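Local coordinates for thioesterase domain-containing protein (PDB 3F1T) that probably hydrolyses acyl-CoA thioesters as a hotdog-fold thioesterase of the PaaI type, though its physiological substrate has not been established, at residues T65-S70 with G102-Y107; I114-F119 with G134-M139; Q21-T26 with L37-S42; R9-L14 with L25-A30; H92-H97 with Q127-V132. All blocks are in the same frame, centred on the assembly; numbering follows the deposited sequence.

Interaction 1: residues T65-S70 with G102-Y107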
# COMPACT_ATOMS: atom_id res chain seq x y z
N THR B 65 14.42 -4.60 -5.57
CA THR B 65 15.28 -5.42 -6.45
C THR B 65 14.95 -6.92 -6.38
O THR B 65 14.84 -7.59 -7.40
CB THR B 65 16.76 -5.26 -6.10
OG1 THR B 65 17.13 -3.88 -6.20
CG2 THR B 65 17.64 -6.10 -7.03
N THR B 66 14.82 -7.43 -5.17
CA THR B 66 14.43 -8.83 -4.99
C THR B 66 13.13 -9.18 -5.71
O THR B 66 13.04 -10.22 -6.36
CB THR B 66 14.36 -9.20 -3.48
OG1 THR B 66 15.65 -9.07 -2.89
CG2 THR B 66 13.91 -10.63 -3.30
N CYS B 67 12.06 -8.42 -5.45
CA CYS B 67 10.78 -8.64 -6.15
C CYS B 67 10.90 -8.54 -7.67
O CYS B 67 10.39 -9.39 -8.41
CB CYS B 67 9.72 -7.65 -5.65
SG CYS B 67 9.25 -7.85 -3.92
N GLY B 68 11.55 -7.49 -8.15
CA GLY B 68 11.78 -7.36 -9.58
C GLY B 68 12.44 -8.59 -10.17
O GLY B 68 12.00 -9.14 -11.19
N ILE B 69 13.51 -9.05 -9.52
CA ILE B 69 14.30 -10.11 -10.12
C ILE B 69 13.64 -11.48 -9.98
O ILE B 69 13.92 -12.41 -10.74
CB ILE B 69 15.72 -10.13 -9.54
CG1 ILE B 69 16.47 -8.86 -9.98
CG2 ILE B 69 16.47 -11.36 -10.02
CD1 ILE B 69 17.92 -8.84 -9.52
N SER B 70 12.75 -11.61 -9.01
CA SER B 70 12.04 -12.87 -8.79
C SER B 70 11.10 -13.21 -9.93
O SER B 70 10.71 -14.37 -10.08
CB SER B 70 11.27 -12.83 -7.46
OG SER B 70 10.08 -12.08 -7.59
N GLY B 102 16.74 -10.66 1.54
CA GLY B 102 15.43 -10.45 0.97
C GLY B 102 15.02 -11.72 0.26
O GLY B 102 15.85 -12.36 -0.37
N PHE B 103 13.77 -12.13 0.45
CA PHE B 103 13.19 -13.23 -0.33
C PHE B 103 11.91 -12.75 -1.02
O PHE B 103 11.17 -11.93 -0.47
CB PHE B 103 12.87 -14.41 0.58
CG PHE B 103 12.07 -15.49 -0.09
CD1 PHE B 103 10.68 -15.50 0.00
CD2 PHE B 103 12.68 -16.42 -0.91
CE1 PHE B 103 9.93 -16.43 -0.69
CE2 PHE B 103 11.94 -17.39 -1.56
CZ PHE B 103 10.55 -17.39 -1.45
N ALA B 104 11.70 -13.20 -2.26
CA ALA B 104 10.42 -12.99 -2.93
C ALA B 104 10.01 -14.17 -3.79
O ALA B 104 10.86 -14.88 -4.36
CB ALA B 104 10.44 -11.72 -3.75
N GLU B 105 8.71 -14.26 -4.04
CA GLU B 105 8.15 -15.35 -4.81
C GLU B 105 6.97 -14.78 -5.59
O GLU B 105 6.13 -14.10 -5.00
CB GLU B 105 7.65 -16.44 -3.85
CG GLU B 105 7.17 -17.71 -4.54
CD GLU B 105 6.63 -18.76 -3.56
OE1 GLU B 105 5.96 -18.36 -2.55
OE2 GLU B 105 6.84 -19.97 -3.81
N CYS B 106 6.93 -15.00 -6.90
CA CYS B 106 5.75 -14.66 -7.71
C CYS B 106 4.54 -15.50 -7.33
O CYS B 106 4.64 -16.72 -7.24
CB CYS B 106 6.05 -14.83 -9.20
SG CYS B 106 7.45 -13.85 -9.74
N TYR B 107 3.40 -14.85 -7.08
CA TYR B 107 2.20 -15.56 -6.67
C TYR B 107 1.05 -15.42 -7.68
O TYR B 107 0.10 -16.22 -7.67
CB TYR B 107 1.76 -15.13 -5.27
CG TYR B 107 1.27 -13.70 -5.18
CD1 TYR B 107 -0.06 -13.38 -5.41
CD2 TYR B 107 2.14 -12.68 -4.82
CE1 TYR B 107 -0.49 -12.08 -5.39
CE2 TYR B 107 1.69 -11.37 -4.71
CZ TYR B 107 0.36 -11.09 -4.92
OH TYR B 107 -0.10 -9.79 -4.84
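This contact belongs to the core of the hotdog fold, where the sheet wraps round the central helix 56-70. Residues 65-70 run over strand 100-109, with the segment axes 7.4 Å apart and inclined by 37°. Ala104 CB is met by three side chains. Thr66 brings its methyl, with CG2 3.7 Å from Ala104 CB. Cys67 comes alongside, SG lying 4.1 Å from the same CB. Ser70 adds its OG at 3.9 Å from Ala104 CB. Thr66 CG2 is anti to its backbone N, which turns the methyl down onto the strand and lets OG1 bond back to Leu62 O in the previous turn. Ser70 OG takes the crowded position between N and carbonyl carbon (chi1 78°). There it donates to Cys67 O at 2.8 Å, from above the carbonyl plane, and also bonds Thr116 OG1 on the next strand. Two bonds thus grip this buried hydroxyl. Farther along, Cys106 SG packs 3.3 Å from Ser70 O. Gly102, under Thr66, lets the strand pass close to the helix. Small residues at a close helix-to-sheet crossing fit the "sausage" helix wrapped by its "bun" in hotdog thioesterases.

Interaction 2: residues I114-F119 with G134-M139; sequences IFTRGF and GAFMRM
Strands 114-119 and 134-137 run antiparallel as the two arms of a beta hairpin, their short axes 4.7 Å apart. Ile114 and Phe136 form a hydrogen-bonded pair, with Ile114 N to Phe136 O at 2.8 Å and Phe136 N to Ile114 O at 2.7 Å. Thr116 and Gly134 form the next such pair, also with two bonds. Between them, Phe115 and Ala135 are a non-hydrogen-bonded pair. On their face of the sheet, Ala135 CB lies 3.8 Å from Phe115 CD2. Leu84 of a neighbouring subunit also packs on Phe115, and Arg108 makes a cation-pi contact with its ring. The other face carries Ile114, Thr116 and Phe136. Thr116 CG2 comes obliquely to the Phe136 ring, 3.6 Å from CE2. The ring lies over the position of Gly134. Thr116 OG1 is anti to its backbone N (chi1 -166°), turned toward Ser70 of the central helix. Beyond the strand, the aliphatic part of Arg138 crosses Ile114 at about a right angle, CD lying 3.9 Å from Ile114 CG1. Its bend at chi3 accompanies a bond from NH1 to Thr110 O. The pairing is therefore set by backbone bonds, while the hydroxyl of buried Thr116 and the guanidinium of Arg138 find partners outside the two segments.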
# COMPACT_ATOMS: atom_id res chain seq x y z
N ILE B 114 3.10 -9.26 -13.43
CA ILE B 114 3.49 -10.27 -12.44
C ILE B 114 3.42 -9.68 -11.04
O ILE B 114 3.74 -8.51 -10.85
CB ILE B 114 4.92 -10.77 -12.67
CG1 ILE B 114 5.05 -11.31 -14.09
CG2 ILE B 114 5.29 -11.83 -11.63
CD1 ILE B 114 6.41 -11.84 -14.44
N PHE B 115 2.77 -10.43 -10.16
CA PHE B 115 2.56 -10.02 -8.77
C PHE B 115 3.42 -10.90 -7.87
O PHE B 115 3.46 -12.12 -8.01
CB PHE B 115 1.09 -10.21 -8.37
CG PHE B 115 0.13 -9.32 -9.13
CD1 PHE B 115 -0.34 -9.69 -10.38
CD2 PHE B 115 -0.29 -8.12 -8.59
CE1 PHE B 115 -1.23 -8.89 -11.07
CE2 PHE B 115 -1.20 -7.31 -9.27
CZ PHE B 115 -1.67 -7.71 -10.51
N THR B 116 4.07 -10.28 -6.90
CA THR B 116 5.08 -10.98 -6.15
C THR B 116 5.07 -10.52 -4.69
O THR B 116 4.68 -9.41 -4.38
CB THR B 116 6.47 -10.82 -6.79
OG1 THR B 116 7.37 -11.77 -6.20
CG2 THR B 116 7.01 -9.44 -6.58
N ARG B 117 5.32 -11.46 -3.79
CA ARG B 117 5.33 -11.18 -2.38
C ARG B 117 6.64 -11.70 -1.80
O ARG B 117 7.11 -12.78 -2.17
CB ARG B 117 4.15 -11.89 -1.73
CG ARG B 117 3.95 -11.53 -0.27
CD ARG B 117 2.58 -12.01 0.24
NE ARG B 117 2.38 -11.57 1.62
CZ ARG B 117 2.62 -12.34 2.69
NH1 ARG B 117 2.81 -13.66 2.53
NH2 ARG B 117 2.52 -11.82 3.91
N GLY B 118 7.16 -11.00 -0.79
CA GLY B 118 8.40 -11.41 -0.14
C GLY B 118 8.60 -10.70 1.19
O GLY B 118 7.67 -10.11 1.75
N PHE B 119 9.81 -10.78 1.73
CA PHE B 119 10.06 -10.21 3.05
C PHE B 119 11.56 -10.03 3.25
O PHE B 119 12.35 -10.60 2.50
CB PHE B 119 9.44 -11.09 4.16
CG PHE B 119 9.85 -12.53 4.10
CD1 PHE B 119 10.94 -12.98 4.85
CD2 PHE B 119 9.19 -13.43 3.29
CE1 PHE B 119 11.40 -14.28 4.73
CE2 PHE B 119 9.59 -14.75 3.21
CZ PHE B 119 10.70 -15.18 3.96
N GLY B 134 4.72 -6.45 -4.49
CA GLY B 134 4.86 -5.58 -5.65
C GLY B 134 4.25 -6.18 -6.90
O GLY B 134 4.00 -7.38 -6.96
N ALA B 135 4.05 -5.34 -7.91
CA ALA B 135 3.52 -5.78 -9.19
C ALA B 135 4.43 -5.22 -10.27
O ALA B 135 4.95 -4.12 -10.14
CB ALA B 135 2.10 -5.25 -9.39
N PHE B 136 4.61 -6.00 -11.32
CA PHE B 136 5.65 -5.71 -12.29
C PHE B 136 5.09 -5.86 -13.69
O PHE B 136 4.31 -6.77 -13.97
CB PHE B 136 6.84 -6.66 -12.07
CG PHE B 136 7.61 -6.35 -10.82
CD1 PHE B 136 8.64 -5.42 -10.83
CD2 PHE B 136 7.22 -6.89 -9.60
CE1 PHE B 136 9.24 -5.01 -9.65
CE2 PHE B 136 7.82 -6.50 -8.43
CZ PHE B 136 8.84 -5.57 -8.45
N MSE B 137 5.58 -5.04 -14.60
CA MSE B 137 5.06 -5.03 -15.96
C MSE B 137 5.91 -5.89 -16.89
O MSE B 137 7.09 -5.64 -17.05
CB MSE B 137 5.03 -3.60 -16.47
CG MSE B 137 4.61 -3.49 -17.91
SE MSE B 137 2.69 -3.20 -18.06
CE MSE B 137 2.72 -1.28 -18.43
N ARG B 138 5.32 -6.95 -17.45
CA ARG B 138 5.95 -7.64 -18.57
C ARG B 138 5.88 -6.76 -19.81
O ARG B 138 4.81 -6.61 -20.41
CB ARG B 138 5.24 -8.96 -18.87
CG ARG B 138 5.35 -9.95 -17.75
CD ARG B 138 4.34 -11.06 -17.92
NE ARG B 138 4.73 -11.99 -18.97
CZ ARG B 138 4.16 -13.17 -19.17
NH1 ARG B 138 3.15 -13.57 -18.42
NH2 ARG B 138 4.59 -13.95 -20.16
N MSE B 139 7.02 -6.22 -20.22
CA MSE B 139 7.07 -5.39 -21.43
C MSE B 139 7.02 -6.20 -22.73
O MSE B 139 7.24 -7.42 -22.77
CB MSE B 139 8.31 -4.50 -21.41
CG MSE B 139 8.32 -3.46 -20.29
SE MSE B 139 6.69 -2.35 -20.23
CE MSE B 139 6.44 -1.98 -22.17

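Interaction 3: residues Q21-T26 with L37-S42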
# COMPACT_ATOMS: atom_id res chain seq x y z
N GLN B 21 24.87 -1.02 -7.37
CA GLN B 21 25.96 -2.00 -7.25
C GLN B 21 26.86 -1.63 -6.08
O GLN B 21 27.57 -2.48 -5.54
CB GLN B 21 26.78 -2.05 -8.54
CG GLN B 21 26.06 -2.72 -9.70
CD GLN B 21 26.35 -4.21 -9.80
OE1 GLN B 21 27.44 -4.62 -10.20
NE2 GLN B 21 25.35 -5.03 -9.46
N VAL B 22 26.68 -0.40 -5.61
CA VAL B 22 27.45 0.15 -4.50
C VAL B 22 27.03 -0.46 -3.17
O VAL B 22 27.83 -0.53 -2.23
CB VAL B 22 27.27 1.68 -4.47
CG1 VAL B 22 26.67 2.14 -5.82
CG2 VAL B 22 26.38 2.10 -3.32
N LEU B 23 25.86 -1.08 -3.18
CA LEU B 23 25.27 -1.76 -2.01
C LEU B 23 25.81 -3.18 -1.83
O LEU B 23 25.60 -3.80 -0.79
CB LEU B 23 23.74 -1.81 -2.17
CG LEU B 23 22.79 -0.92 -1.36
CD1 LEU B 23 23.40 0.40 -0.92
CD2 LEU B 23 21.49 -0.67 -2.11
N GLY B 24 26.52 -3.70 -2.83
CA GLY B 24 27.09 -5.04 -2.73
C GLY B 24 26.04 -6.13 -2.72
O GLY B 24 26.27 -7.22 -2.18
N LEU B 25 24.88 -5.87 -3.32
CA LEU B 25 23.78 -6.82 -3.30
C LEU B 25 24.22 -8.08 -4.05
O LEU B 25 25.02 -7.99 -4.99
CB LEU B 25 22.56 -6.19 -3.99
CG LEU B 25 21.39 -5.74 -3.12
CD1 LEU B 25 21.82 -5.14 -1.80
CD2 LEU B 25 20.44 -4.83 -3.86
N THR B 26 23.91 -9.26 -3.50
CA THR B 26 24.20 -10.53 -4.17
C THR B 26 22.97 -11.43 -4.23
O THR B 26 22.08 -11.32 -3.38
CB THR B 26 25.34 -11.34 -3.49
OG1 THR B 26 25.00 -11.57 -2.13
CG2 THR B 26 26.67 -10.59 -3.57
N LEU B 37 18.08 -12.61 -2.18
CA LEU B 37 19.21 -11.71 -2.29
C LEU B 37 19.75 -11.42 -0.90
O LEU B 37 19.00 -11.46 0.08
CB LEU B 37 18.78 -10.39 -2.95
CG LEU B 37 18.96 -10.26 -4.46
CD1 LEU B 37 18.20 -11.34 -5.18
CD2 LEU B 37 18.55 -8.87 -4.95
N ARG B 38 20.95 -10.88 -0.86
CA ARG B 38 21.54 -10.41 0.36
C ARG B 38 22.10 -8.99 0.22
O ARG B 38 22.79 -8.68 -0.74
CB ARG B 38 22.64 -11.38 0.82
CG ARG B 38 23.30 -10.96 2.11
CD ARG B 38 24.58 -11.73 2.34
NE ARG B 38 25.63 -11.34 1.41
CZ ARG B 38 26.91 -11.68 1.58
NH1 ARG B 38 27.29 -12.30 2.69
NH2 ARG B 38 27.81 -11.38 0.66
N LEU B 39 21.85 -8.16 1.23
CA LEU B 39 22.52 -6.88 1.40
C LEU B 39 23.53 -6.96 2.56
O LEU B 39 23.13 -7.03 3.72
CB LEU B 39 21.47 -5.81 1.68
CG LEU B 39 21.89 -4.45 2.24
CD1 LEU B 39 22.56 -3.61 1.14
CD2 LEU B 39 20.66 -3.73 2.78
N PRO B 40 24.84 -6.89 2.25
CA PRO B 40 25.86 -6.84 3.30
C PRO B 40 25.78 -5.53 4.11
O PRO B 40 25.74 -4.45 3.53
CB PRO B 40 27.18 -6.91 2.52
CG PRO B 40 26.85 -6.37 1.19
CD PRO B 40 25.41 -6.73 0.91
N TYR B 41 25.71 -5.63 5.43
CA TYR B 41 25.39 -4.46 6.25
C TYR B 41 26.40 -3.31 6.15
O TYR B 41 26.03 -2.14 6.19
CB TYR B 41 25.11 -4.84 7.71
CG TYR B 41 26.34 -5.14 8.54
CD1 TYR B 41 27.06 -4.12 9.14
CD2 TYR B 41 26.69 -6.46 8.83
CE1 TYR B 41 28.13 -4.39 9.98
CE2 TYR B 41 27.77 -6.74 9.65
CZ TYR B 41 28.47 -5.70 10.24
OH TYR B 41 29.54 -5.97 11.07
N SER B 42 27.68 -3.65 5.96
CA SER B 42 28.73 -2.63 5.92
C SER B 42 28.50 -1.61 4.81
O SER B 42 28.97 -0.48 4.89
CB SER B 42 30.10 -3.28 5.74
OG SER B 42 30.08 -4.20 4.66
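Leu39 CD1 is the meeting point of the apolar side chains. Leu25 CD1 presses on it at 3.4 Å, tighter than usual van der Waals contact, and also touches Leu39 CB. Leu23 CG reaches the same methyl at 3.7 Å. Both leucines cross Leu39 obliquely. Leu39 CG is anti to its backbone N (chi1 165°), which brings CD1 up against both. Next to it, the Pro40 ring packs against two carbonyls, with CD 3.2 Å from Gly24 O and 3.4 Å from Leu23 O. Gly24 has a positive phi of 69°, and its CA lies close to Pro40 CG. The turn of 21-24 thus fits flush against the proline. From here the chain enters strand 26-31, which pairs with strand 34-39 as an antiparallel hairpin at one edge of the hotdog sheet within this chain. Within these segments Thr26 and Arg38 form a hydrogen-bonded pair. Thr26 N gives to Arg38 O at 3.0 Å, and Arg38 N gives to Thr26 O at 2.8 Å, both in the carbonyl plane. Their side chains lie side by side and point the same way. Thr26 OG1 is 3.6 Å from Arg38 NE and bonds Glu28 OE2 instead. Arg38 bends at chi3 and makes long, weak ion pairs with Glu28 and Asp99. Farther out, Leu37 packs on Leu62, Thr65 and Thr66 of the central helix, while Leu23 meets His19 of a neighbouring subunit.

Interaction 4: residues R9-L14 with L25-A30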
# COMPACT_ATOMS: atom_id res chain seq x y z
N ARG B 9 20.78 -16.32 -14.68
CA ARG B 9 19.94 -15.22 -15.13
C ARG B 9 19.78 -14.15 -14.07
O ARG B 9 19.87 -12.97 -14.37
CB ARG B 9 18.57 -15.73 -15.59
CG ARG B 9 17.84 -14.74 -16.49
CD ARG B 9 16.39 -15.13 -16.65
NE ARG B 9 16.23 -16.18 -17.65
CZ ARG B 9 15.08 -16.78 -17.92
NH1 ARG B 9 13.97 -16.42 -17.27
NH2 ARG B 9 15.03 -17.71 -18.86
N ALA B 10 19.38 -14.56 -12.87
CA ALA B 10 19.17 -13.60 -11.79
C ALA B 10 20.41 -12.77 -11.58
O ALA B 10 20.33 -11.56 -11.33
CB ALA B 10 18.77 -14.32 -10.49
N ARG B 11 21.58 -13.41 -11.68
CA ARG B 11 22.85 -12.71 -11.43
C ARG B 11 23.20 -11.71 -12.52
O ARG B 11 23.73 -10.63 -12.24
CB ARG B 11 24.00 -13.70 -11.22
CG ARG B 11 24.05 -14.22 -9.78
CD ARG B 11 25.09 -15.29 -9.57
NE ARG B 11 25.16 -15.62 -8.15
CZ ARG B 11 25.55 -16.79 -7.66
NH1 ARG B 11 26.10 -17.69 -8.48
NH2 ARG B 11 25.46 -17.02 -6.36
N ARG B 12 23.06 -12.14 -13.78
CA ARG B 12 23.18 -11.25 -14.93
C ARG B 12 22.22 -10.06 -14.83
O ARG B 12 22.61 -8.91 -15.05
CB ARG B 12 22.91 -12.04 -16.21
CG ARG B 12 23.32 -11.33 -17.48
CD ARG B 12 23.73 -12.31 -18.56
NE ARG B 12 22.73 -13.35 -18.80
CZ ARG B 12 21.85 -13.33 -19.81
NH1 ARG B 12 21.74 -12.26 -20.59
NH2 ARG B 12 21.04 -14.37 -20.00
N PHE B 13 20.97 -10.35 -14.50
CA PHE B 13 19.97 -9.33 -14.21
C PHE B 13 20.47 -8.30 -13.17
O PHE B 13 20.49 -7.10 -13.45
CB PHE B 13 18.69 -10.02 -13.73
CG PHE B 13 17.45 -9.16 -13.77
CD1 PHE B 13 17.51 -7.82 -13.41
CD2 PHE B 13 16.20 -9.75 -13.86
CE1 PHE B 13 16.33 -7.08 -13.21
CE2 PHE B 13 15.04 -9.01 -13.75
CZ PHE B 13 15.10 -7.65 -13.46
N LEU B 14 20.93 -8.78 -12.02
CA LEU B 14 21.43 -7.91 -10.95
C LEU B 14 22.60 -7.01 -11.40
O LEU B 14 22.70 -5.85 -10.99
CB LEU B 14 21.83 -8.74 -9.73
CG LEU B 14 22.36 -8.06 -8.46
CD1 LEU B 14 21.47 -6.92 -8.02
CD2 LEU B 14 22.53 -9.09 -7.34
N LEU B 25 24.88 -5.87 -3.32
CA LEU B 25 23.78 -6.82 -3.30
C LEU B 25 24.22 -8.08 -4.05
O LEU B 25 25.02 -7.99 -4.99
CB LEU B 25 22.56 -6.19 -3.99
CG LEU B 25 21.39 -5.74 -3.12
CD1 LEU B 25 21.82 -5.14 -1.80
CD2 LEU B 25 20.44 -4.83 -3.86
N THR B 26 23.91 -9.26 -3.50
CA THR B 26 24.20 -10.53 -4.17
C THR B 26 22.97 -11.43 -4.23
O THR B 26 22.08 -11.32 -3.38
CB THR B 26 25.34 -11.34 -3.49
OG1 THR B 26 25.00 -11.57 -2.13
CG2 THR B 26 26.67 -10.59 -3.57
N VAL B 27 22.92 -12.32 -5.23
CA VAL B 27 21.91 -13.36 -5.29
C VAL B 27 22.41 -14.61 -4.61
O VAL B 27 23.35 -15.25 -5.08
CB VAL B 27 21.56 -13.76 -6.76
CG1 VAL B 27 20.35 -14.70 -6.78
CG2 VAL B 27 21.27 -12.54 -7.59
N GLU B 28 21.71 -15.04 -3.57
CA GLU B 28 22.11 -16.22 -2.82
C GLU B 28 21.52 -17.51 -3.39
O GLU B 28 22.18 -18.56 -3.39
CB GLU B 28 21.71 -16.04 -1.35
CG GLU B 28 22.24 -14.76 -0.75
CD GLU B 28 23.71 -14.84 -0.43
OE1 GLU B 28 24.07 -15.60 0.50
OE2 GLU B 28 24.51 -14.15 -1.12
N ALA B 29 20.28 -17.43 -3.85
CA ALA B 29 19.59 -18.60 -4.38
C ALA B 29 18.46 -18.15 -5.30
O ALA B 29 17.95 -17.04 -5.15
CB ALA B 29 19.03 -19.45 -3.24
N ALA B 30 18.20 -18.94 -6.34
CA ALA B 30 17.10 -18.68 -7.27
C ALA B 30 16.63 -20.02 -7.81
O ALA B 30 17.43 -20.92 -8.06
CB ALA B 30 17.57 -17.80 -8.40
O HOH W 1 25.54 -12.49 -7.08
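Val27 is the bump of the strand, and residues Ala10, Arg11 and Leu14 of helix 9-14 form the hollow that receives it. The two elements run nearly antiparallel, 166° between their directions, with segment axes 8.5 Å apart. Val27 CG1 is anti to the backbone N (chi1 -172°) and points to Ala10, reaching its CB at 4.1 Å. Val27 CG2 goes the other way along the helix, into the gap between Leu14 and Arg11. Leu14 CD2 lies 3.7 Å from it, and Arg11 CG 3.9 Å. Leu14 slides past Val27 in the opposite direction, so its own branch becomes the bump for the start of the strand. There Leu14 CD2 rests 3.6 Å from Leu25 O, and CD1 faces Leu25 CB. At the other end the small Ala10 meets the small Ala30, CB to CB at 4.2 Å.

Arg11 closes the side of this packing. Its chain is extended from CG to NE and passes obliquely across Val27. The guanidinium then meets Val27 O near its own plane: NH2 donates at 3.0 Å, nearly along the C=O axis. One water accepts from Val27 N at 3.2 Å, and weakly from Arg11 NE. Both backbone polar atoms of Val27 thus have partners beside the helix. Glu28 and Ala29 both face Thr36 in a classic beta bulge just beyond. On the inner side, Ile69 of the central helix packs on Ala10 and Leu14. An N-terminal helix packed along the edge hairpin is an addition to the hotdog fold, consistent with PaaI-type thioesterases.

Interaction 5: residues H92-H97 with Q127-V132; sequences HPAEPH and QPIAHV
His92, Ile129 and Ala94 carry this surface contact between the loop after strand 83-90 and the start of strand 130-137. His92 is the main one. Its CG stands in the crowded position between backbone N and carbonyl carbon (chi1 69°), which folds the imidazole back over the loop 127-129. Ile129 CA lies over one face of the ring, 4.1 Å from its centroid and 22° off the normal, as a CH-pi contact. The CE1 corner of the ring points at two carbonyls. Gln127 O is 3.0 Å from His92 CE1, at the ring edge and near its plane. Pro128 O is also 3.0 Å from His92 CE1, but comes in obliquely. The ring nitrogens make no hydrogen bond to these two oxygens.

Ile129 answers with both of its branches. CG2, anti to the backbone N, packs 3.3 Å from His92 O. CG1 lies beside the backbone N (chi1 -67°) and passes the ring, 3.9 Å from His92 NE2. Its CD1 reaches on to Ala94, 3.7 Å from the CB. Ala94 and Ile129 also share Gln122 as a neighbour. The backbones are joined by a single weak bond, His92 N to Ile129 O at 3.3 Å. Ile129 and Ala130 both face Ala120, a classic beta bulge at the beginning of the strand. Tyr90 of strand 83-90 packs on Ile129 and Ala130.

The chemistry is therefore mostly dispersion and weak polar contact. The carbonyls gathered round CE1 would be expected to suit the polarised C-H of the imidazole, more so if the ring were protonated.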
# COMPACT_ATOMS: atom_id res chain seq x y z
N HIS B 92 9.55 -4.62 12.47
CA HIS B 92 10.44 -4.27 13.56
C HIS B 92 11.78 -3.87 13.00
O HIS B 92 12.05 -4.08 11.81
CB HIS B 92 10.58 -5.43 14.55
CG HIS B 92 11.32 -6.60 14.00
ND1 HIS B 92 10.70 -7.79 13.68
CD2 HIS B 92 12.61 -6.74 13.62
CE1 HIS B 92 11.58 -8.62 13.14
NE2 HIS B 92 12.75 -8.01 13.12
N PRO B 93 12.55 -3.11 13.79
CA PRO B 93 13.81 -2.56 13.29
C PRO B 93 14.83 -3.67 13.02
O PRO B 93 14.79 -4.72 13.67
CB PRO B 93 14.28 -1.66 14.44
CG PRO B 93 13.59 -2.19 15.65
CD PRO B 93 12.28 -2.74 15.19
N ALA B 94 15.65 -3.48 12.00
CA ALA B 94 16.74 -4.41 11.75
C ALA B 94 17.73 -4.44 12.92
O ALA B 94 17.91 -3.44 13.61
CB ALA B 94 17.44 -4.05 10.43
N GLU B 95 18.32 -5.60 13.18
CA GLU B 95 19.44 -5.69 14.12
C GLU B 95 20.71 -5.12 13.51
O GLU B 95 20.96 -5.30 12.32
CB GLU B 95 19.70 -7.14 14.53
CG GLU B 95 18.56 -7.78 15.30
CD GLU B 95 18.64 -9.29 15.29
OE1 GLU B 95 19.66 -9.84 15.76
OE2 GLU B 95 17.70 -9.94 14.76
N PRO B 96 21.49 -4.38 14.31
CA PRO B 96 22.74 -3.83 13.80
C PRO B 96 23.81 -4.90 13.59
O PRO B 96 23.71 -5.99 14.14
CB PRO B 96 23.16 -2.84 14.89
CG PRO B 96 22.46 -3.29 16.13
CD PRO B 96 21.16 -3.86 15.65
N HIS B 97 24.77 -4.61 12.71
CA HIS B 97 25.89 -5.52 12.45
C HIS B 97 25.46 -6.89 11.95
O HIS B 97 26.14 -7.89 12.20
CB HIS B 97 26.79 -5.66 13.69
CG HIS B 97 27.35 -4.37 14.19
ND1 HIS B 97 26.86 -3.73 15.31
CD2 HIS B 97 28.34 -3.58 13.71
CE1 HIS B 97 27.53 -2.61 15.51
NE2 HIS B 97 28.45 -2.50 14.56
N GLN B 127 10.90 -14.31 11.87
CA GLN B 127 10.42 -13.03 12.36
C GLN B 127 10.93 -11.92 11.46
O GLN B 127 11.95 -11.29 11.76
CB GLN B 127 10.90 -12.78 13.80
CG GLN B 127 10.62 -13.94 14.74
CD GLN B 127 11.90 -14.59 15.24
OE1 GLN B 127 12.88 -13.90 15.54
NE2 GLN B 127 11.89 -15.93 15.33
N PRO B 128 10.34 -11.81 10.27
CA PRO B 128 10.89 -10.91 9.26
C PRO B 128 10.85 -9.45 9.69
O PRO B 128 10.06 -9.07 10.55
CB PRO B 128 9.99 -11.15 8.05
CG PRO B 128 8.81 -11.93 8.55
CD PRO B 128 9.29 -12.69 9.73
N ILE B 129 11.78 -8.68 9.15
CA ILE B 129 11.88 -7.26 9.43
C ILE B 129 10.75 -6.48 8.76
O ILE B 129 10.21 -5.55 9.33
CB ILE B 129 13.21 -6.72 8.88
CG1 ILE B 129 14.38 -7.30 9.65
CG2 ILE B 129 13.25 -5.21 8.97
CD1 ILE B 129 15.69 -6.96 9.01
N ALA B 130 10.37 -6.92 7.56
CA ALA B 130 9.45 -6.16 6.71
C ALA B 130 8.76 -7.11 5.74
O ALA B 130 9.36 -8.07 5.26
CB ALA B 130 10.21 -5.07 5.94
N HIS B 131 7.49 -6.84 5.47
CA HIS B 131 6.74 -7.53 4.42
C HIS B 131 6.62 -6.64 3.20
O HIS B 131 6.44 -5.42 3.33
CB HIS B 131 5.35 -7.91 4.93
CG HIS B 131 5.35 -9.09 5.85
ND1 HIS B 131 5.35 -8.95 7.23
CD2 HIS B 131 5.60 -10.40 5.61
CE1 HIS B 131 5.49 -10.14 7.79
NE2 HIS B 131 5.64 -11.03 6.83
N VAL B 132 6.60 -7.25 2.02
CA VAL B 132 6.64 -6.51 0.75
C VAL B 132 5.75 -7.20 -0.26
O VAL B 132 5.73 -8.43 -0.33
CB VAL B 132 8.08 -6.49 0.17
CG1 VAL B 132 8.13 -5.62 -1.05
CG2 VAL B 132 9.04 -6.01 1.20

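Overall arrangement
All five contacts reach one antiparallel sheet. Interaction 1 sets the central helix on it. Interaction 2 pairs the next two strands of that sheet, its centre about 7 Å from that of interaction 1. Interactions 3 and 4 share Leu25 and Thr26 and build the edge hairpin with its covering helix. Ile69 links interaction 4 to interaction 1, its CG2 lying 3.8 Å from Ala10 CB. Interaction 5 lies about 21 Å from both 2 and 4, centre to centre, but strand 130-137 carries it into interaction 2 through Gly118 N and Val132 O. The bound magnesium is near interaction 2, about 7 Å from the Phe115 side chain, and about 14 Å from that of Cys106 in interaction 1.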